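Local coordinates for protein nucleocapsid (Crimean-congo hemorrhagic fever virus, PDB 4AKL) that binds single- and double-stranded RNA, probably packages the viral genome, and probably also cuts double-stranded DNA without sequence preference, at residues G101-K104 against S105-S109; W200-E203 against F204-K208; P215-D219 against I220-G224; M276-N279 against L280-V284. All coordinates share one frame; numbering follows the deposited sequence.

Contact 1: G101-K104 against S105-S109; sequences GTIK and SWDES
I103 O takes two backbone N-H groups as the short helix 104-107 begins. D107 N comes in at 3.0 Å, nearly straight and in the carbonyl plane; W106 N, at 3.3 Å, sits above that plane and makes the more bent bond. I103 holds the N-cap position, and its carbonyl oxygen also lies over one face of the W106 indole, toward the rim. From the next residue, K104 O accepts E108 N at 3.1 Å and a water hydrogen as well; that water lies 2.7 Å from S109 OG and bridges the two residues.

The apolar part is I103 against W106. With chi1 at 44° the indole CG lies between the backbone N and carbonyl carbon, folding the ring back along the turn so that CZ2 comes 3.5 Å from I103 CB. I103 CD1 packs on D107 CB at 3.7 Å.

The polar ends of W106 and D107 turn to neighbouring helices, NE1 to N125, OD1 to Y312 and, in a salt bridge, K316. I103 O thus serves early helical N-H groups, while S105 O and T102 O find Q122 and N125; together these bonds tie the brief helix to 120-136 and 306-316.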
loop_
_atom_site.group_PDB
_atom_site.type_symbol
_atom_site.label_atom_id
_atom_site.label_comp_id
_atom_site.label_asym_id
_atom_site.label_seq_id
_atom_site.Cartn_x
_atom_site.Cartn_y
_atom_site.Cartn_z
ATOM N N GLY A 101 14.575 10.032 -11.887
ATOM C CA GLY A 101 13.880 11.235 -12.255
ATOM C C GLY A 101 12.394 11.183 -11.991
ATOM O O GLY A 101 11.818 12.201 -11.643
ATOM N N THR A 102 11.758 10.027 -12.142
ATOM C CA THR A 102 10.296 9.939 -11.990
ATOM C C THR A 102 9.771 9.888 -10.536
ATOM O O THR A 102 8.595 10.150 -10.305
ATOM C CB THR A 102 9.683 8.712 -12.771
ATOM O OG1 THR A 102 10.648 7.680 -12.864
ATOM C CG2 THR A 102 9.265 9.092 -14.165
ATOM N N ILE A 103 10.643 9.536 -9.579
ATOM C CA ILE A 103 10.279 9.416 -8.181
ATOM C C ILE A 103 10.864 10.504 -7.292
ATOM O O ILE A 103 10.719 10.457 -6.084
ATOM C CB ILE A 103 10.676 8.053 -7.662
ATOM C CG1 ILE A 103 12.192 7.917 -7.446
ATOM C CG2 ILE A 103 10.150 6.970 -8.643
ATOM C CD1 ILE A 103 12.569 6.716 -6.573
ATOM N N LYS A 104 11.501 11.501 -7.899
ATOM C CA LYS A 104 12.193 12.548 -7.170
ATOM C C LYS A 104 11.280 13.314 -6.177
ATOM O O LYS A 104 11.761 13.833 -5.177
ATOM C CB LYS A 104 12.912 13.529 -8.159
ATOM C CG LYS A 104 12.003 14.369 -9.022
ATOM C CD LYS A 104 12.696 15.645 -9.643
ATOM C CE LYS A 104 13.549 15.356 -10.905
ATOM N NZ LYS A 104 13.429 16.475 -11.948
ATOM N N SER A 105 9.970 13.364 -6.453
ATOM C CA SER A 105 9.048 14.153 -5.613
ATOM C C SER A 105 9.020 13.689 -4.142
ATOM O O SER A 105 8.885 14.516 -3.218
ATOM C CB SER A 105 7.616 14.226 -6.231
ATOM O OG SER A 105 6.970 12.976 -6.255
ATOM N N TRP A 106 9.162 12.375 -3.941
ATOM C CA TRP A 106 9.290 11.784 -2.615
ATOM C C TRP A 106 10.708 11.350 -2.268
ATOM O O TRP A 106 11.141 11.525 -1.114
ATOM C CB TRP A 106 8.299 10.601 -2.430
ATOM C CG TRP A 106 8.145 9.606 -3.550
ATOM C CD1 TRP A 106 7.393 9.747 -4.682
ATOM C CD2 TRP A 106 8.723 8.323 -3.619
ATOM N NE1 TRP A 106 7.484 8.643 -5.459
ATOM C CE2 TRP A 106 8.290 7.738 -4.830
ATOM C CE3 TRP A 106 9.565 7.606 -2.785
ATOM C CZ2 TRP A 106 8.672 6.473 -5.223
ATOM C CZ3 TRP A 106 9.963 6.347 -3.180
ATOM C CH2 TRP A 106 9.499 5.784 -4.384
ATOM N N ASP A 107 11.443 10.779 -3.223
ATOM C CA ASP A 107 12.806 10.276 -2.969
ATOM C C ASP A 107 13.792 11.383 -2.546
ATOM O O ASP A 107 14.542 11.207 -1.579
ATOM C CB ASP A 107 13.324 9.483 -4.202
ATOM C CG ASP A 107 14.804 9.055 -4.083
ATOM O OD1 ASP A 107 15.171 8.355 -3.091
ATOM O OD2 ASP A 107 15.595 9.404 -5.032
ATOM N N GLU A 108 13.784 12.502 -3.242
ATOM C CA GLU A 108 14.670 13.632 -2.907
ATOM C C GLU A 108 14.182 14.428 -1.667
ATOM O O GLU A 108 14.880 15.314 -1.152
ATOM C CB GLU A 108 14.863 14.558 -4.133
ATOM C CG GLU A 108 15.817 13.950 -5.156
ATOM C CD GLU A 108 16.170 14.903 -6.320
ATOM O OE1 GLU A 108 15.646 16.048 -6.411
ATOM O OE2 GLU A 108 17.001 14.479 -7.161
ATOM N N SER A 109 12.988 14.098 -1.196
ATOM C CA SER A 109 12.414 14.705 0.008
ATOM C C SER A 109 12.355 13.709 1.153
ATOM O O SER A 109 11.692 13.992 2.120
ATOM C CB SER A 109 11.002 15.229 -0.292
ATOM O OG SER A 109 11.133 16.374 -1.096
HETATM O O HOH W 1 11.639 16.194 -3.702
#

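Contact 2: W200-E203 against F204-K208; sequences WCRE and FVKGK
The E203 carboxylate is gripped by two lysines, one on each oxygen. K208 NZ meets OE1 of E203 nearly along the C-O bond, at a modelled 2.5 Å that is unusually short and should carry little weight, whereas K206 NZ reaches OE2 of E203 at 3.1 Å from above the carboxylate plane. E203 can serve both because its chain bends at chi2 (-73°), turning the acid toward the residues that follow it. K208 runs extended beside it, pointing the same way; K206 crosses it with a bent chain.

W200 and F204, one turn apart, make the aromatic half. Their planes lie within 10° of parallel but are slid so far that the rings barely overlap. What sits over the indole is instead F204 CB, a CH-pi contact 4.1 Å from the centroid of the W200 six-membered ring, and W200 CH2 meets F204 CD1 at 3.7 Å.

Beneath the side chains, F204 N and V205 N bond to W200 O and C201 O in helical fashion. K206 N then turns to E203 O, and G207 adopts positive phi as the chain leaves helix 195-204. The last turn is therefore two-sided: a buried aromatic pair faces the protein, and the salt-bridge network joins the helix end to the departing chain, where the two ammonium groups would probably favour a charged carboxylate on E203.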
loop_
_atom_site.group_PDB
_atom_site.type_symbol
_atom_site.label_atom_id
_atom_site.label_comp_id
_atom_site.label_asym_id
_atom_site.label_seq_id
_atom_site.Cartn_x
_atom_site.Cartn_y
_atom_site.Cartn_z
ATOM N N TRP A 200 -23.859 21.584 -17.049
ATOM C CA TRP A 200 -23.265 22.563 -17.972
ATOM C C TRP A 200 -21.839 22.169 -18.309
ATOM O O TRP A 200 -21.411 22.284 -19.470
ATOM C CB TRP A 200 -23.250 23.971 -17.352
ATOM C CG TRP A 200 -22.699 25.076 -18.246
ATOM C CD1 TRP A 200 -23.422 25.932 -19.029
ATOM C CD2 TRP A 200 -21.311 25.448 -18.430
ATOM N NE1 TRP A 200 -22.582 26.793 -19.684
ATOM C CE2 TRP A 200 -21.285 26.521 -19.341
ATOM C CE3 TRP A 200 -20.099 24.971 -17.918
ATOM C CZ2 TRP A 200 -20.097 27.137 -19.756
ATOM C CZ3 TRP A 200 -18.898 25.591 -18.342
ATOM C CH2 TRP A 200 -18.924 26.659 -19.257
ATOM N N CYS A 201 -21.104 21.717 -17.285
ATOM C CA CYS A 201 -19.731 21.270 -17.462
ATOM C C CYS A 201 -19.662 20.053 -18.375
ATOM O O CYS A 201 -18.800 19.996 -19.262
ATOM C CB CYS A 201 -19.067 20.961 -16.106
ATOM S SG CYS A 201 -18.733 22.426 -15.108
ATOM N N ARG A 202 -20.573 19.093 -18.164
ATOM C CA ARG A 202 -20.620 17.876 -18.980
ATOM C C ARG A 202 -20.789 18.230 -20.458
ATOM O O ARG A 202 -20.142 17.654 -21.304
ATOM C CB ARG A 202 -21.729 16.914 -18.501
ATOM C CG ARG A 202 -21.757 15.518 -19.235
ATOM C CD ARG A 202 -22.704 14.458 -18.575
ATOM N NE ARG A 202 -23.583 15.083 -17.576
ATOM C CZ ARG A 202 -23.589 14.849 -16.255
ATOM N NH1 ARG A 202 -22.783 13.935 -15.674
ATOM N NH2 ARG A 202 -24.452 15.534 -15.494
ATOM N N GLU A 203 -21.643 19.201 -20.753
ATOM C CA GLU A 203 -21.828 19.659 -22.142
ATOM C C GLU A 203 -20.594 20.448 -22.685
ATOM O O GLU A 203 -20.140 20.210 -23.813
ATOM C CB GLU A 203 -23.104 20.473 -22.263
ATOM C CG GLU A 203 -24.400 19.618 -22.206
ATOM C CD GLU A 203 -24.649 18.806 -23.486
ATOM O OE1 GLU A 203 -24.317 19.286 -24.597
ATOM O OE2 GLU A 203 -25.174 17.682 -23.380
ATOM N N PHE A 204 -20.069 21.365 -21.870
ATOM C CA PHE A 204 -18.891 22.171 -22.228
ATOM C C PHE A 204 -17.711 21.282 -22.672
ATOM O O PHE A 204 -17.131 21.504 -23.735
ATOM C CB PHE A 204 -18.477 23.050 -21.041
ATOM C CG PHE A 204 -17.200 23.807 -21.252
ATOM C CD1 PHE A 204 -17.185 24.965 -22.038
ATOM C CD2 PHE A 204 -16.002 23.368 -20.667
ATOM C CE1 PHE A 204 -16.002 25.681 -22.239
ATOM C CE2 PHE A 204 -14.798 24.085 -20.869
ATOM C CZ PHE A 204 -14.813 25.251 -21.662
ATOM N N VAL A 205 -17.391 20.266 -21.865
ATOM C CA VAL A 205 -16.241 19.416 -22.143
ATOM C C VAL A 205 -16.396 18.477 -23.361
ATOM O O VAL A 205 -15.436 17.776 -23.686
ATOM C CB VAL A 205 -15.798 18.606 -20.887
ATOM C CG1 VAL A 205 -15.606 19.566 -19.690
ATOM C CG2 VAL A 205 -16.776 17.418 -20.561
ATOM N N LYS A 206 -17.567 18.441 -24.025
ATOM C CA LYS A 206 -17.667 17.760 -25.334
ATOM C C LYS A 206 -16.981 18.555 -26.490
ATOM O O LYS A 206 -16.919 18.063 -27.622
ATOM C CB LYS A 206 -19.121 17.453 -25.743
ATOM C CG LYS A 206 -19.808 16.268 -25.024
ATOM C CD LYS A 206 -20.881 16.743 -24.092
ATOM C CE LYS A 206 -21.808 15.622 -23.588
ATOM N NZ LYS A 206 -23.090 15.624 -24.354
ATOM N N GLY A 207 -16.468 19.752 -26.210
ATOM C CA GLY A 207 -15.887 20.641 -27.249
ATOM C C GLY A 207 -16.798 21.831 -27.604
ATOM O O GLY A 207 -16.559 22.530 -28.606
ATOM N N LYS A 208 -17.826 22.072 -26.777
ATOM C CA LYS A 208 -18.798 23.165 -26.974
ATOM C C LYS A 208 -18.347 24.446 -26.237
ATOM O O LYS A 208 -19.017 24.958 -25.332
ATOM C CB LYS A 208 -20.197 22.702 -26.522
ATOM C CG LYS A 208 -20.731 21.544 -27.341
ATOM C CD LYS A 208 -22.125 21.084 -26.891
ATOM C CE LYS A 208 -22.515 19.787 -27.608
ATOM N NZ LYS A 208 -23.793 19.228 -27.068
#

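Contact 3: P215-D219 against I220-G224; sequences PPWGD and INKSG
K222 lies along W217, the two side chains sliding past each other in opposite directions. Its CB touches W217 CD1 at 3.7 Å and also sits by D219 O. Beyond CG the chain is fully extended, so CD packs 3.4 Å from W217 O and CE and NZ run on past it, with NZ 3.7 Å from W217 O.

The pivot of the loop is D219 O, which accepts two donors from opposite faces of its carbonyl plane. K222 N bonds to it at 2.9 Å and closes the type I turn 219-222, while W217 NE1 reaches it at 2.8 Å in a bent bond (132°), with the oxygen at the indole edge, in the ring plane. A weak bond runs from N221 N to D219 OD2. P215 CB sits over the rim of one indole face, and P215 CG meets I220 CD1 at 3.7 Å, the two side chains crossing at about a right angle.

Two consecutive type I turns, 215-218 and 219-222, are thus clasped through one oxygen. Because one of its donors is an indole N-H, the grip that shapes the backbone also helps set how the buried W217 ring is turned, along with the H197 and W200 rings, and satisfies its polar edge.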
loop_
_atom_site.group_PDB
_atom_site.type_symbol
_atom_site.label_atom_id
_atom_site.label_comp_id
_atom_site.label_asym_id
_atom_site.label_seq_id
_atom_site.Cartn_x
_atom_site.Cartn_y
_atom_site.Cartn_z
ATOM N N PRO A 215 -22.614 31.303 -19.173
ATOM C CA PRO A 215 -23.014 30.293 -18.239
ATOM C C PRO A 215 -24.270 30.717 -17.456
ATOM O O PRO A 215 -24.465 31.902 -17.259
ATOM C CB PRO A 215 -21.826 30.208 -17.265
ATOM C CG PRO A 215 -20.778 30.928 -17.818
ATOM C CD PRO A 215 -21.302 31.862 -18.817
ATOM N N PRO A 216 -25.092 29.743 -17.002
ATOM C CA PRO A 216 -26.371 29.996 -16.284
ATOM C C PRO A 216 -26.263 30.673 -14.902
ATOM O O PRO A 216 -27.224 31.325 -14.469
ATOM C CB PRO A 216 -26.967 28.581 -16.115
ATOM C CG PRO A 216 -25.840 27.668 -16.222
ATOM C CD PRO A 216 -24.847 28.292 -17.150
ATOM N N TRP A 217 -25.111 30.489 -14.236
ATOM C CA TRP A 217 -24.831 31.067 -12.894
ATOM C C TRP A 217 -24.394 32.534 -12.994
ATOM O O TRP A 217 -24.453 33.282 -12.002
ATOM C CB TRP A 217 -23.747 30.260 -12.150
ATOM C CG TRP A 217 -22.399 30.214 -12.876
ATOM C CD1 TRP A 217 -21.466 31.216 -12.966
ATOM C CD2 TRP A 217 -21.870 29.112 -13.601
ATOM N NE1 TRP A 217 -20.386 30.797 -13.714
ATOM C CE2 TRP A 217 -20.610 29.509 -14.116
ATOM C CE3 TRP A 217 -22.343 27.821 -13.884
ATOM C CZ2 TRP A 217 -19.807 28.653 -14.895
ATOM C CZ3 TRP A 217 -21.532 26.958 -14.661
ATOM C CH2 TRP A 217 -20.281 27.388 -15.154
ATOM N N GLY A 218 -23.940 32.930 -14.177
ATOM C CA GLY A 218 -23.494 34.292 -14.421
ATOM C C GLY A 218 -22.087 34.326 -14.987
ATOM O O GLY A 218 -21.737 33.564 -15.881
ATOM N N ASP A 219 -21.262 35.206 -14.447
ATOM C CA ASP A 219 -19.907 35.357 -14.962
ATOM C C ASP A 219 -19.099 34.063 -14.844
ATOM O O ASP A 219 -19.240 33.309 -13.864
ATOM C CB ASP A 219 -19.170 36.472 -14.237
ATOM C CG ASP A 219 -17.909 36.879 -14.970
ATOM O OD1 ASP A 219 -18.048 37.356 -16.131
ATOM O OD2 ASP A 219 -16.815 36.700 -14.383
ATOM N N ILE A 220 -18.245 33.824 -15.846
ATOM C CA ILE A 220 -17.437 32.611 -15.922
ATOM C C ILE A 220 -16.537 32.394 -14.672
ATOM O O ILE A 220 -16.235 31.254 -14.305
ATOM C CB ILE A 220 -16.578 32.619 -17.210
ATOM C CG1 ILE A 220 -16.080 31.226 -17.550
ATOM C CG2 ILE A 220 -15.396 33.597 -17.081
ATOM C CD1 ILE A 220 -17.171 30.228 -17.841
ATOM N N ASN A 221 -16.131 33.481 -14.031
ATOM C CA ASN A 221 -15.265 33.403 -12.864
ATOM C C ASN A 221 -16.034 33.357 -11.548
ATOM O O ASN A 221 -15.416 33.181 -10.493
ATOM C CB ASN A 221 -14.296 34.583 -12.859
ATOM C CG ASN A 221 -13.418 34.611 -14.097
ATOM O OD1 ASN A 221 -12.774 33.612 -14.439
ATOM N ND2 ASN A 221 -13.387 35.756 -14.779
ATOM N N LYS A 222 -17.366 33.493 -11.600
ATOM C CA LYS A 222 -18.187 33.550 -10.361
ATOM C C LYS A 222 -17.824 32.436 -9.359
ATOM O O LYS A 222 -17.867 31.244 -9.690
ATOM C CB LYS A 222 -19.714 33.520 -10.656
ATOM C CG LYS A 222 -20.555 33.949 -9.436
ATOM C CD LYS A 222 -22.065 33.992 -9.679
ATOM C CE LYS A 222 -22.809 34.401 -8.374
ATOM N NZ LYS A 222 -24.277 34.215 -8.460
ATOM N N SER A 223 -17.452 32.833 -8.151
ATOM C CA SER A 223 -17.210 31.868 -7.083
ATOM C C SER A 223 -18.495 31.681 -6.283
ATOM O O SER A 223 -19.268 32.630 -6.090
ATOM C CB SER A 223 -16.033 32.289 -6.168
ATOM O OG SER A 223 -15.967 33.686 -5.976
ATOM N N GLY A 224 -18.726 30.451 -5.834
ATOM C CA GLY A 224 -19.846 30.145 -4.942
ATOM C C GLY A 224 -19.267 30.245 -3.560
ATOM O O GLY A 224 -18.324 31.004 -3.342
#

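Contact 4: M276-N279 against L280-V284; sequences MVTN and LLKHV
M276 starts the run: its carbonyl oxygen accepts L280 N at 2.9 Å, and its CG packs on L280 CD1 at 3.9 Å. The two side chains lie side by side, pointing the same way.

V277 repeats the pattern more loosely. Its O takes L281 N at 3.1 Å, and L281 CG rests near that same carbonyl, whereas V277 CG1 and L281 CD1 come only to 4.2 Å. Helix 245-263 covers this side, with N258 and L261 against V277 and with V254 and L257 against L280.

At T278 the methyl is the group that meets the following turn. CG2 stands anti to the backbone N, which sets it beside K282 CE at 3.8 Å, the two side chains running alongside each other. The hydroxyl goes back up the helix to D274 O, and T278 O accepts K282 N in its carbonyl plane.

N279 contributes chiefly its carbonyl oxygen. This atom receives H283 N at 3.1 Å and also lies over one face of the H283 imidazole, toward its rim. NE2 of the ring bonds to N221 OD1, in the loop before helix 230-242.

Four successive i to i+4 backbone bonds, with the side chains of M276/L280, V277/L281 and T278/K282 meeting one turn apart, are the signature of a regular alpha-helix. Here 276-284 lies at the surface as part of helix 270-292, with one side packed on the neighbouring helix and loops.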
loop_
_atom_site.group_PDB
_atom_site.type_symbol
_atom_site.label_atom_id
_atom_site.label_comp_id
_atom_site.label_asym_id
_atom_site.label_seq_id
_atom_site.Cartn_x
_atom_site.Cartn_y
_atom_site.Cartn_z
ATOM N N MET A 276 -10.161 35.398 -20.726
ATOM C CA MET A 276 -11.072 34.265 -20.608
ATOM C C MET A 276 -10.315 32.944 -20.744
ATOM O O MET A 276 -10.556 32.028 -19.952
ATOM C CB MET A 276 -12.191 34.337 -21.628
ATOM C CG MET A 276 -13.159 33.170 -21.488
ATOM S SD MET A 276 -14.668 33.440 -22.390
ATOM C CE MET A 276 -15.513 34.673 -21.403
ATOM N N VAL A 277 -9.414 32.846 -21.733
ATOM C CA VAL A 277 -8.645 31.627 -21.915
ATOM C C VAL A 277 -7.782 31.384 -20.669
ATOM O O VAL A 277 -7.813 30.278 -20.083
ATOM C CB VAL A 277 -7.712 31.668 -23.171
ATOM C CG1 VAL A 277 -6.577 30.590 -23.064
ATOM C CG2 VAL A 277 -8.506 31.521 -24.469
ATOM N N THR A 278 -7.025 32.421 -20.276
ATOM C CA THR A 278 -6.206 32.366 -19.075
ATOM C C THR A 278 -7.033 31.903 -17.889
ATOM O O THR A 278 -6.613 31.000 -17.170
ATOM C CB THR A 278 -5.555 33.748 -18.758
ATOM O OG1 THR A 278 -4.680 34.102 -19.820
ATOM C CG2 THR A 278 -4.733 33.705 -17.436
ATOM N N ASN A 279 -8.212 32.510 -17.705
ATOM C CA ASN A 279 -9.048 32.234 -16.534
ATOM C C ASN A 279 -9.668 30.852 -16.491
ATOM O O ASN A 279 -9.778 30.254 -15.408
ATOM C CB ASN A 279 -10.141 33.292 -16.385
ATOM C CG ASN A 279 -9.614 34.589 -15.834
ATOM O OD1 ASN A 279 -8.556 34.636 -15.194
ATOM N ND2 ASN A 279 -10.358 35.656 -16.062
ATOM N N LEU A 280 -10.071 30.341 -17.650
ATOM C CA LEU A 280 -10.578 28.978 -17.744
ATOM C C LEU A 280 -9.494 27.986 -17.325
ATOM O O LEU A 280 -9.796 26.995 -16.635
ATOM C CB LEU A 280 -11.109 28.666 -19.150
ATOM C CG LEU A 280 -12.546 29.149 -19.404
ATOM C CD1 LEU A 280 -12.901 29.281 -20.908
ATOM C CD2 LEU A 280 -13.522 28.187 -18.655
ATOM N N LEU A 281 -8.232 28.251 -17.717
ATOM C CA LEU A 281 -7.107 27.365 -17.323
ATOM C C LEU A 281 -6.851 27.353 -15.812
ATOM O O LEU A 281 -6.540 26.277 -15.261
ATOM C CB LEU A 281 -5.816 27.694 -18.092
ATOM C CG LEU A 281 -5.922 27.446 -19.608
ATOM C CD1 LEU A 281 -4.687 27.971 -20.367
ATOM C CD2 LEU A 281 -6.163 25.944 -19.893
ATOM N N LYS A 282 -6.970 28.515 -15.144
ATOM C CA LYS A 282 -6.877 28.574 -13.672
ATOM C C LYS A 282 -7.972 27.684 -13.096
ATOM O O LYS A 282 -7.740 26.913 -12.187
ATOM C CB LYS A 282 -7.066 29.993 -13.103
ATOM C CG LYS A 282 -6.231 31.098 -13.711
ATOM C CD LYS A 282 -4.766 30.844 -13.586
ATOM C CE LYS A 282 -3.960 32.033 -14.131
ATOM N NZ LYS A 282 -2.672 32.200 -13.409
ATOM N N HIS A 283 -9.181 27.804 -13.652
ATOM C CA HIS A 283 -10.300 27.019 -13.138
ATOM C C HIS A 283 -10.121 25.513 -13.385
ATOM O O HIS A 283 -10.479 24.731 -12.512
ATOM C CB HIS A 283 -11.638 27.506 -13.655
ATOM C CG HIS A 283 -11.890 28.960 -13.403
ATOM N ND1 HIS A 283 -11.457 29.601 -12.258
ATOM C CD2 HIS A 283 -12.533 29.901 -14.149
ATOM C CE1 HIS A 283 -11.821 30.873 -12.315
ATOM N NE2 HIS A 283 -12.480 31.078 -13.448
ATOM N N VAL A 284 -9.553 25.110 -14.533
ATOM C CA VAL A 284 -9.303 23.658 -14.800
ATOM C C VAL A 284 -8.212 23.052 -13.872
ATOM O O VAL A 284 -8.363 21.908 -13.375
ATOM C CB VAL A 284 -8.980 23.378 -16.292
ATOM C CG1 VAL A 284 -8.569 21.891 -16.513
ATOM C CG2 VAL A 284 -10.190 23.709 -17.140
#

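In the fold
Contact 1 stands apart: its centre is 29 to 39 Å from those of the other three, and nearer the centre of the chain. Contacts 2, 3 and 4 cluster, with centres 13 to 15 Å apart. Contact 3 is the go-between: W200 of contact 2 packs against P216 and W217, while N221 and I220 reach contact 4. Contacts 2 and 3 both pack on helix 230-242, contacts 2 and 4 both on helix 245-263. Contact 4 is a surface contact within a long helix and relies on regular backbone bonding; contacts 1 to 3, all partly buried, lie at a helix start, a helix end and a loop, where irregular bonds, a water or salt bridges are added to or replace it.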